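Local coordinates for isochorismatase family protein (Enterococcus faecalis, PDB 2A67) that belongs to the isochorismatase family, is probably a hydrolase related to nicotinamidases, and has no established substrate, at residues 10-18 and 57-67. Residues are numbered along the deposited sequence; the frame is centred on the assembly and turned at random.
Sequences IDFQKGIES and LPFGSDSWQLF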
ATOM      1  N   ILE D  10       1.532 -15.137  -2.988  1.00 30.25           N
ATOM      2  CA  ILE D  10       1.777 -14.157  -4.030  1.00 30.12           C
ATOM      3  C   ILE D  10       3.166 -14.319  -4.683  1.00 29.37           C
ATOM      4  O   ILE D  10       4.230 -14.218  -4.042  1.00 28.19           O
ATOM      5  CB  ILE D  10       1.563 -12.700  -3.520  1.00 30.12           C
ATOM      6  CG1 ILE D  10       0.133 -12.500  -2.996  1.00 28.66           C
ATOM      7  CG2 ILE D  10       1.946 -11.651  -4.668  1.00 32.00           C
ATOM      8  CD1 ILE D  10       0.014 -11.275  -2.094  1.00 26.18           C
ATOM      9  N   ASP D  11       3.125 -14.576  -5.980  1.00 31.19           N
ATOM     10  CA  ASP D  11       4.312 -14.510  -6.870  1.00 31.59           C
ATOM     11  C   ASP D  11       5.480 -15.354  -6.418  1.00 30.61           C
ATOM     12  O   ASP D  11       6.633 -14.923  -6.523  1.00 33.02           O
ATOM     13  CB  ASP D  11       4.808 -13.054  -7.051  1.00 32.53           C
ATOM     14  CG  ASP D  11       3.821 -12.147  -7.796  1.00 33.11           C
ATOM     15  OD1 ASP D  11       2.761 -12.588  -8.262  1.00 34.26           O
ATOM     16  OD2 ASP D  11       4.108 -10.943  -7.926  1.00 36.45           O
ATOM     17  N   PHE D  12       5.210 -16.551  -5.930  1.00 30.60           N
ATOM     18  CA  PHE D  12       6.241 -17.517  -5.607  1.00 30.47           C
ATOM     19  C   PHE D  12       6.693 -18.264  -6.862  1.00 30.75           C
ATOM     20  O   PHE D  12       6.487 -19.488  -6.989  1.00 30.73           O
ATOM     21  CB  PHE D  12       5.719 -18.538  -4.599  1.00 30.78           C
ATOM     22  CG  PHE D  12       5.695 -18.051  -3.195  1.00 31.20           C
ATOM     23  CD1 PHE D  12       6.865 -17.554  -2.590  1.00 32.68           C
ATOM     24  CD2 PHE D  12       4.523 -18.124  -2.448  1.00 32.19           C
ATOM     25  CE1 PHE D  12       6.838 -17.145  -1.228  1.00 32.86           C
ATOM     26  CE2 PHE D  12       4.490 -17.707  -1.085  1.00 30.31           C
ATOM     27  CZ  PHE D  12       5.636 -17.231  -0.491  1.00 31.84           C
ATOM     28  N   GLN D  13       7.358 -17.530  -7.753  1.00 31.23           N
ATOM     29  CA  GLN D  13       7.763 -18.026  -9.080  1.00 30.53           C
ATOM     30  C   GLN D  13       9.306 -18.046  -9.261  1.00 31.75           C
ATOM     31  O   GLN D  13      10.014 -17.155  -8.764  1.00 30.46           O
ATOM     32  CB  GLN D  13       7.117 -17.144 -10.148  1.00 31.39           C
ATOM     33  CG  GLN D  13       5.548 -17.001 -10.013  1.00 27.30           C
ATOM     34  CD  GLN D  13       5.044 -15.831 -10.796  1.00 28.36           C
ATOM     35  OE1 GLN D  13       4.806 -14.773 -10.249  1.00 27.58           O
ATOM     36  NE2 GLN D  13       4.896 -16.008 -12.104  1.00 26.44           N
ATOM     37  N   LYS D  14       9.791 -19.068  -9.979  1.00 31.80           N
ATOM     38  CA  LYS D  14      11.231 -19.333 -10.136  1.00 34.23           C
ATOM     39  C   LYS D  14      12.027 -18.091 -10.545  1.00 34.39           C
ATOM     40  O   LYS D  14      13.058 -17.786  -9.941  1.00 34.92           O
ATOM     41  CB  LYS D  14      11.453 -20.458 -11.140  1.00 33.95           C
ATOM     42  CG  LYS D  14      10.648 -21.714 -10.842  1.00 37.22           C
ATOM     43  CD  LYS D  14      11.007 -22.789 -11.862  1.00 38.41           C
ATOM     44  CE  LYS D  14       9.833 -23.666 -12.229  1.00 40.10           C
ATOM     45  NZ  LYS D  14      10.004 -24.053 -13.701  1.00 39.79           N
ATOM     46  N   GLY D  15      11.503 -17.341 -11.507  1.00 35.11           N
ATOM     47  CA  GLY D  15      12.237 -16.212 -12.078  1.00 38.26           C
ATOM     48  C   GLY D  15      12.243 -14.892 -11.326  1.00 40.56           C
ATOM     49  O   GLY D  15      12.581 -13.868 -11.908  1.00 40.12           O
ATOM     50  N   ILE D  16      11.904 -14.887 -10.033  1.00 42.90           N
ATOM     51  CA  ILE D  16      11.976 -13.622  -9.263  1.00 44.73           C
ATOM     52  C   ILE D  16      13.332 -13.041  -8.700  1.00 46.40           C
ATOM     53  O   ILE D  16      13.503 -11.825  -8.776  1.00 46.88           O
ATOM     54  CB  ILE D  16      10.840 -13.494  -8.175  1.00 44.60           C
ATOM     55  CG1 ILE D  16       9.528 -13.023  -8.802  1.00 46.78           C
ATOM     56  CG2 ILE D  16      11.143 -12.381  -7.167  1.00 42.94           C
ATOM     57  CD1 ILE D  16       8.444 -13.991  -8.799  1.00 45.61           C
ATOM     58  N   GLU D  17      14.328 -13.756  -8.175  1.00 48.43           N
ATOM     59  CA  GLU D  17      15.102 -14.924  -8.615  1.00 50.33           C
ATOM     60  C   GLU D  17      15.908 -15.024  -9.931  1.00 51.57           C
ATOM     61  O   GLU D  17      15.499 -15.646 -10.905  1.00 52.40           O
ATOM     62  CB  GLU D  17      14.774 -16.212  -7.905  1.00 50.11           C
ATOM     63  CG  GLU D  17      15.143 -15.988  -6.470  1.00 50.02           C
ATOM     64  CD  GLU D  17      15.582 -17.213  -5.732  1.00 52.57           C
ATOM     65  OE1 GLU D  17      15.383 -18.346  -6.252  1.00 52.05           O
ATOM     66  OE2 GLU D  17      16.125 -17.017  -4.610  1.00 52.36           O
ATOM     67  N   SER D  18      17.080 -14.388  -9.885  1.00 52.47           N
ATOM     68  CA  SER D  18      18.159 -14.539 -10.859  1.00 53.78           C
ATOM     69  C   SER D  18      19.412 -15.099 -10.139  1.00 54.22           C
ATOM     70  O   SER D  18      19.471 -15.100  -8.894  1.00 54.53           O
ATOM     71  CB  SER D  18      18.474 -13.166 -11.479  1.00 54.03           C
ATOM     72  OG  SER D  18      19.412 -12.443 -10.685  1.00 54.86           O
ATOM     73  N   LEU D  57       9.055 -12.226 -17.484  1.00 36.23           N
ATOM     74  CA  LEU D  57       8.501 -13.396 -16.788  1.00 35.23           C
ATOM     75  C   LEU D  57       7.310 -13.861 -17.626  1.00 33.00           C
ATOM     76  O   LEU D  57       6.165 -13.658 -17.223  1.00 31.58           O
ATOM     77  CB  LEU D  57       8.015 -12.984 -15.394  1.00 36.54           C
ATOM     78  CG  LEU D  57       7.939 -13.993 -14.257  1.00 36.44           C
ATOM     79  CD1 LEU D  57       9.237 -14.741 -14.052  1.00 38.32           C
ATOM     80  CD2 LEU D  57       7.557 -13.262 -12.989  1.00 37.46           C
ATOM     81  N   PRO D  58       7.580 -14.328 -18.871  1.00 31.70           N
ATOM     82  CA  PRO D  58       6.508 -14.545 -19.850  1.00 30.35           C
ATOM     83  C   PRO D  58       5.554 -15.627 -19.394  1.00 28.43           C
ATOM     84  O   PRO D  58       5.997 -16.598 -18.811  1.00 28.11           O
ATOM     85  CB  PRO D  58       7.259 -15.005 -21.119  1.00 29.56           C
ATOM     86  CG  PRO D  58       8.636 -14.529 -20.938  1.00 31.55           C
ATOM     87  CD  PRO D  58       8.901 -14.614 -19.465  1.00 31.05           C
ATOM     88  N   PHE D  59       4.279 -15.458 -19.729  1.00 27.96           N
ATOM     89  CA  PHE D  59       3.196 -16.295 -19.194  1.00 27.31           C
ATOM     90  C   PHE D  59       3.411 -17.753 -19.633  1.00 27.42           C
ATOM     91  O   PHE D  59       3.604 -18.013 -20.830  1.00 25.77           O
ATOM     92  CB  PHE D  59       1.822 -15.864 -19.720  1.00 26.29           C
ATOM     93  CG  PHE D  59       0.729 -16.843 -19.328  1.00 27.02           C
ATOM     94  CD1 PHE D  59       0.187 -16.819 -18.034  1.00 24.46           C
ATOM     95  CD2 PHE D  59       0.279 -17.817 -20.226  1.00 23.21           C
ATOM     96  CE1 PHE D  59      -0.790 -17.765 -17.659  1.00 23.54           C
ATOM     97  CE2 PHE D  59      -0.683 -18.753 -19.841  1.00 28.40           C
ATOM     98  CZ  PHE D  59      -1.229 -18.700 -18.552  1.00 23.05           C
ATOM     99  N   GLY D  60       3.346 -18.676 -18.683  1.00 25.68           N
ATOM    100  CA  GLY D  60       3.484 -20.100 -18.973  1.00 26.76           C
ATOM    101  C   GLY D  60       4.922 -20.577 -19.141  1.00 27.48           C
ATOM    102  O   GLY D  60       5.149 -21.790 -19.247  1.00 28.79           O
ATOM    103  N   SER D  61       5.894 -19.657 -19.165  1.00 26.07           N
ATOM    104  CA  SER D  61       7.316 -20.061 -19.321  1.00 26.19           C
ATOM    105  C   SER D  61       7.857 -20.755 -18.075  1.00 26.65           C
ATOM    106  O   SER D  61       7.270 -20.679 -16.974  1.00 24.51           O
ATOM    107  CB  SER D  61       8.206 -18.832 -19.625  1.00 25.96           C
ATOM    108  OG  SER D  61       8.254 -18.031 -18.438  1.00 25.28           O
ATOM    109  N   ASP D  62       9.019 -21.382 -18.204  1.00 27.07           N
ATOM    110  CA  ASP D  62       9.619 -22.029 -17.036  1.00 29.50           C
ATOM    111  C   ASP D  62       9.847 -21.060 -15.883  1.00 30.75           C
ATOM    112  O   ASP D  62       9.627 -21.411 -14.730  1.00 31.83           O
ATOM    113  CB  ASP D  62      10.905 -22.754 -17.361  1.00 29.03           C
ATOM    114  CG  ASP D  62      10.682 -23.976 -18.175  1.00 29.58           C
ATOM    115  OD1 ASP D  62       9.555 -24.476 -18.259  1.00 29.90           O
ATOM    116  OD2 ASP D  62      11.649 -24.454 -18.758  1.00 33.76           O
ATOM    117  N   SER D  63      10.273 -19.849 -16.204  1.00 30.82           N
ATOM    118  CA  SER D  63      10.595 -18.853 -15.183  1.00 31.88           C
ATOM    119  C   SER D  63       9.327 -18.324 -14.444  1.00 31.77           C
ATOM    120  O   SER D  63       9.384 -17.991 -13.244  1.00 31.63           O
ATOM    121  CB  SER D  63      11.479 -17.731 -15.782  1.00 32.60           C
ATOM    122  OG  SER D  63      10.687 -16.777 -16.473  1.00 35.22           O
ATOM    123  N   TRP D  64       8.197 -18.263 -15.161  1.00 30.60           N
ATOM    124  CA  TRP D  64       6.890 -17.901 -14.597  1.00 29.03           C
ATOM    125  C   TRP D  64       6.293 -18.988 -13.666  1.00 29.61           C
ATOM    126  O   TRP D  64       5.383 -18.693 -12.844  1.00 30.46           O
ATOM    127  CB  TRP D  64       5.940 -17.614 -15.760  1.00 28.12           C
ATOM    128  CG  TRP D  64       4.478 -17.625 -15.526  1.00 25.81           C
ATOM    129  CD1 TRP D  64       3.672 -16.530 -15.344  1.00 25.15           C
ATOM    130  CD2 TRP D  64       3.617 -18.764 -15.464  1.00 28.07           C
ATOM    131  NE1 TRP D  64       2.382 -16.917 -15.161  1.00 26.91           N
ATOM    132  CE2 TRP D  64       2.314 -18.286 -15.225  1.00 26.80           C
ATOM    133  CE3 TRP D  64       3.823 -20.147 -15.542  1.00 26.81           C
ATOM    134  CZ2 TRP D  64       1.202 -19.144 -15.107  1.00 25.91           C
ATOM    135  CZ3 TRP D  64       2.738 -20.985 -15.438  1.00 24.93           C
ATOM    136  CH2 TRP D  64       1.442 -20.483 -15.221  1.00 25.65           C
ATOM    137  N   GLN D  65       6.768 -20.226 -13.773  1.00 29.18           N
ATOM    138  CA  GLN D  65       6.169 -21.297 -12.978  1.00 29.26           C
ATOM    139  C   GLN D  65       6.545 -21.081 -11.516  1.00 29.92           C
ATOM    140  O   GLN D  65       7.551 -20.411 -11.225  1.00 28.66           O
ATOM    141  CB  GLN D  65       6.639 -22.683 -13.435  1.00 29.13           C
ATOM    142  CG  GLN D  65       6.307 -23.124 -14.899  1.00 27.08           C
ATOM    143  CD  GLN D  65       6.809 -24.522 -15.140  1.00 28.90           C
ATOM    144  OE1 GLN D  65       8.005 -24.694 -15.350  1.00 31.26           O
ATOM    145  NE2 GLN D  65       5.914 -25.546 -15.093  1.00 23.52           N
ATOM    146  N   LEU D  66       5.739 -21.690 -10.624  1.00 30.70           N
ATOM    147  CA  LEU D  66       5.925 -21.689  -9.180  1.00 32.27           C
ATOM    148  C   LEU D  66       7.127 -22.525  -8.811  1.00 33.39           C
ATOM    149  O   LEU D  66       7.443 -23.528  -9.470  1.00 32.89           O
ATOM    150  CB  LEU D  66       4.662 -22.246  -8.461  1.00 31.44           C
ATOM    151  CG  LEU D  66       3.307 -21.561  -8.705  1.00 30.20           C
ATOM    152  CD1 LEU D  66       2.107 -22.315  -8.134  1.00 34.91           C
ATOM    153  CD2 LEU D  66       3.314 -20.139  -8.222  1.00 26.94           C
ATOM    154  N   PHE D  67       7.840 -22.085  -7.784  1.00 34.80           N
ATOM    155  CA  PHE D  67       8.954 -22.861  -7.265  1.00 36.81           C
ATOM    156  C   PHE D  67       8.499 -24.287  -7.094  1.00 38.14           C
ATOM    157  O   PHE D  67       7.427 -24.524  -6.526  1.00 38.85           O
ATOM    158  CB  PHE D  67       9.343 -22.339  -5.886  1.00 36.50           C
ATOM    159  CG  PHE D  67       9.943 -20.976  -5.921  1.00 36.76           C
ATOM    160  CD1 PHE D  67      11.207 -20.774  -6.479  1.00 36.23           C
ATOM    161  CD2 PHE D  67       9.259 -19.896  -5.400  1.00 36.31           C
ATOM    162  CE1 PHE D  67      11.776 -19.510  -6.507  1.00 36.73           C
ATOM    163  CE2 PHE D  67       9.825 -18.626  -5.420  1.00 37.72           C
ATOM    164  CZ  PHE D  67      11.083 -18.434  -5.995  1.00 37.16           C
TER
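Three backbone hydrogen bonds join Phe12, Lys14 and Gly15 to the chain around Ser63-Phe67. Phe67 N donates to Phe12 O and Lys14 N donates to Gln65 O at 2.9 Å, pairing Gln13 with Leu66 in a single beta bridge. Beyond it, Gly15 N donates to Ser63 O at 2.8 Å.

Two side chains of 10-18 extend this pairing into the turns of 57-67. The extended chain of Gln13 brings NE2 to Trp64 O at 2.8 Å, with the acceptor almost in the amide plane and the hydrogen bond nearly straight (N-H...O 165°). Its amide stands upright to the indole, 89° between planes, with NE2 3.5 Å from Trp64 CD1. Gln13 OE1 accepts from His52 N, while Gln51 NE2 also donates to Trp64 O; the amide is thus fixed at both ends and tied to strand 47-52. Lys14 runs alongside Gln65, the far half of its chain bent so that NZ bonds both to Gln65 OE1 (2.7 Å), from above the carbonyl plane, and to Asp62 O. Gln65 N meets that Asp62 carbonyl from the opposite face.

Ring and aliphatic contacts flank these bonds. The Phe67 ring lays one face over the Gln13-Lys14 peptide, with Gln13 C 3.7 Å above its plane, and Phe67 CD2 lies 3.9 Å from Phe12 CB. Leu57 CD1 abuts Gly15 CA at 3.9 Å.

Within 57-67, a type II turn spans Pro58-Ser61, and Ser61 OG accepts from Trp64 N in an ST motif. The contact joins the loops that follow neighbouring parallel strands 5-10 and 47-52, at their C-terminal ends, where alpha/beta folds of the isochorismatase family usually build their active sites.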